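Local coordinates for arginyl-tRNA synthetase (Campylobacter jejuni, PDB 3FNR), which attaches L-arginine to its cognate tRNA in an ATP-dependent reaction, yielding L-arginyl-tRNA(Arg), AMP and diphosphate as a monomeric class I aminoacyl-tRNA synthetase, at residues L3-L8 with D365-N370. The protein carries 1 engineered substitution. Sequence-based numbering, arbitrary orientation.
Engineered in segment 3-8: Leu-3 (natural residue Ile).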
loop_
_atom_site.group_PDB
_atom_site.type_symbol
_atom_site.label_atom_id
_atom_site.label_comp_id
_atom_site.label_asym_id
_atom_site.label_seq_id
_atom_site.Cartn_x
_atom_site.Cartn_y
_atom_site.Cartn_z
ATOM N N LEU A 3 -0.692 -12.080 36.710
ATOM C CA LEU A 3 0.510 -11.553 36.002
ATOM C C LEU A 3 1.477 -10.853 36.947
ATOM O O LEU A 3 1.065 -10.226 37.931
ATOM C CB LEU A 3 0.117 -10.606 34.871
ATOM C CG LEU A 3 -0.607 -11.179 33.653
ATOM C CD1 LEU A 3 -1.035 -10.044 32.735
ATOM C CD2 LEU A 3 0.255 -12.185 32.903
ATOM N N SER A 4 2.764 -10.956 36.633
ATOM C CA SER A 4 3.808 -10.355 37.449
ATOM C C SER A 4 3.968 -8.886 37.093
ATOM O O SER A 4 4.442 -8.554 36.008
ATOM C CB SER A 4 5.137 -11.097 37.267
ATOM O OG SER A 4 6.163 -10.512 38.050
ATOM N N LYS A 5 3.566 -8.017 38.016
ATOM C CA LYS A 5 3.717 -6.576 37.851
ATOM C C LYS A 5 5.179 -6.158 37.841
ATOM O O LYS A 5 5.541 -5.225 37.124
ATOM C CB LYS A 5 2.943 -5.818 38.928
ATOM C CG LYS A 5 1.474 -5.646 38.589
ATOM C CD LYS A 5 0.603 -6.070 39.750
ATOM C CE LYS A 5 -0.005 -4.889 40.436
ATOM N NZ LYS A 5 -0.568 -5.254 41.768
ATOM N N THR A 6 6.005 -6.864 38.617
ATOM C CA THR A 6 7.453 -6.629 38.650
ATOM C C THR A 6 8.074 -6.830 37.270
ATOM O O THR A 6 8.870 -6.003 36.819
ATOM C CB THR A 6 8.180 -7.553 39.673
ATOM O OG1 THR A 6 7.519 -7.490 40.939
ATOM C CG2 THR A 6 9.648 -7.128 39.855
ATOM N N PHE A 7 7.686 -7.919 36.608
ATOM C CA PHE A 7 8.205 -8.273 35.289
ATOM C C PHE A 7 7.729 -7.278 34.237
ATOM O O PHE A 7 8.541 -6.692 33.524
ATOM C CB PHE A 7 7.797 -9.703 34.911
ATOM C CG PHE A 7 8.330 -10.159 33.567
ATOM C CD1 PHE A 7 9.678 -10.482 33.408
ATOM C CD2 PHE A 7 7.478 -10.271 32.465
ATOM C CE1 PHE A 7 10.175 -10.902 32.171
ATOM C CE2 PHE A 7 7.966 -10.688 31.217
ATOM C CZ PHE A 7 9.319 -11.007 31.074
ATOM N N LEU A 8 6.415 -7.069 34.171
ATOM C CA LEU A 8 5.820 -6.086 33.259
ATOM C C LEU A 8 6.370 -4.668 33.443
ATOM O O LEU A 8 6.554 -3.937 32.463
ATOM C CB LEU A 8 4.299 -6.083 33.389
ATOM C CG LEU A 8 3.495 -7.333 33.001
ATOM C CD1 LEU A 8 2.038 -7.143 33.387
ATOM C CD2 LEU A 8 3.608 -7.667 31.511
ATOM N N ASP A 365 6.646 2.125 40.048
ATOM C CA ASP A 365 6.860 0.692 39.865
ATOM C C ASP A 365 5.624 -0.087 39.415
ATOM O O ASP A 365 5.710 -1.294 39.170
ATOM C CB ASP A 365 7.468 0.066 41.124
ATOM C CG ASP A 365 6.645 0.330 42.379
ATOM O OD1 ASP A 365 5.399 0.438 42.299
ATOM O OD2 ASP A 365 7.260 0.420 43.461
ATOM N N LEU A 366 4.482 0.602 39.341
ATOM C CA LEU A 366 3.214 0.037 38.831
ATOM C C LEU A 366 2.547 -0.977 39.771
ATOM O O LEU A 366 1.557 -1.613 39.407
ATOM C CB LEU A 366 3.404 -0.564 37.426
ATOM C CG LEU A 366 3.233 0.287 36.160
ATOM C CD1 LEU A 366 3.363 1.770 36.388
ATOM C CD2 LEU A 366 4.196 -0.166 35.080
ATOM N N GLN A 367 3.073 -1.101 40.986
ATOM C CA GLN A 367 2.608 -2.110 41.931
ATOM C C GLN A 367 1.172 -1.854 42.413
ATOM O O GLN A 367 0.458 -2.790 42.757
ATOM C CB GLN A 367 3.572 -2.201 43.112
ATOM C CG GLN A 367 3.765 -3.612 43.666
ATOM C CD GLN A 367 4.371 -4.571 42.655
ATOM O OE1 GLN A 367 5.444 -4.323 42.101
ATOM N NE2 GLN A 367 3.682 -5.678 42.414
ATOM N N SER A 368 0.736 -0.595 42.390
ATOM C CA SER A 368 -0.603 -0.242 42.871
ATOM C C SER A 368 -1.727 -0.433 41.860
ATOM O O SER A 368 -2.896 -0.245 42.196
ATOM C CB SER A 368 -0.627 1.199 43.361
ATOM O OG SER A 368 -0.605 2.091 42.256
ATOM N N LEU A 369 -1.379 -0.783 40.626
ATOM C CA LEU A 369 -2.372 -1.010 39.570
ATOM C C LEU A 369 -3.386 -2.095 39.932
ATOM O O LEU A 369 -3.015 -3.178 40.380
ATOM C CB LEU A 369 -1.667 -1.377 38.263
ATOM C CG LEU A 369 -1.491 -0.345 37.144
ATOM C CD1 LEU A 369 -1.375 1.085 37.640
ATOM C CD2 LEU A 369 -0.281 -0.713 36.296
ATOM N N ASN A 370 -4.667 -1.785 39.751
ATOM C CA ASN A 370 -5.728 -2.767 39.899
ATOM C C ASN A 370 -5.734 -3.709 38.690
ATOM O O ASN A 370 -4.988 -3.482 37.737
ATOM C CB ASN A 370 -7.097 -2.087 40.129
ATOM C CG ASN A 370 -7.577 -1.247 38.945
ATOM O OD1 ASN A 370 -7.103 -1.375 37.819
ATOM N ND2 ASN A 370 -8.538 -0.376 39.209
#
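The flat carboxamide of Gln-367 leans over the side chain of Lys-5, with the lysine methylenes off one face, on the nitrogen side. Gln-367 NE2 sits 3.6 Å from Lys-5 CB and 4.1 Å from Lys-5 CD, two van der Waals contacts. At the oxygen edge, Thr-6 OG1 stands 4.0 Å from Gln-367 OE1, a looser neighbour. A bend at chi2 (62°) helps turn the glutamine back over the lysine.

Beneath that amide the lysine runs toward the loop backbone. Its CG lies beside the backbone N (chi1 -83°), and further bends carry the chain past the carbonyl of Leu-366. Lys-5 NZ then donates to Gln-367 O at 2.8 Å; the ammonium is tilted from the carbonyl plane and meets the C=O at 141°. Lys-5 NZ also lies 3.5 Å from Leu-369 O, where a second carbonyl dipole would probably favour the positive charge.

Within the loop, two turns set the backbone: Asp-365 OD1 accepts from Gln-367 N at 3.1 Å, making an Asx turn, and Leu-366 to Leu-369 form a type I turn. Asp-427 tethers the loop through Leu-366 N and Ser-368 OG, while Val-374 of helix 371-381 also touches Lys-5.

Ser-4 caps helix 5-17 with a weak bond from Phe-7 N to its OG, and Asn-370 caps helix 371-381 by accepting from Gly-373 N. Lys-5 thus holds the turn that leads into helix 371-381, joining helix 5-17, the first of the modelled chain, to the helical DALR anticodon-binding domain of this class I synthetase.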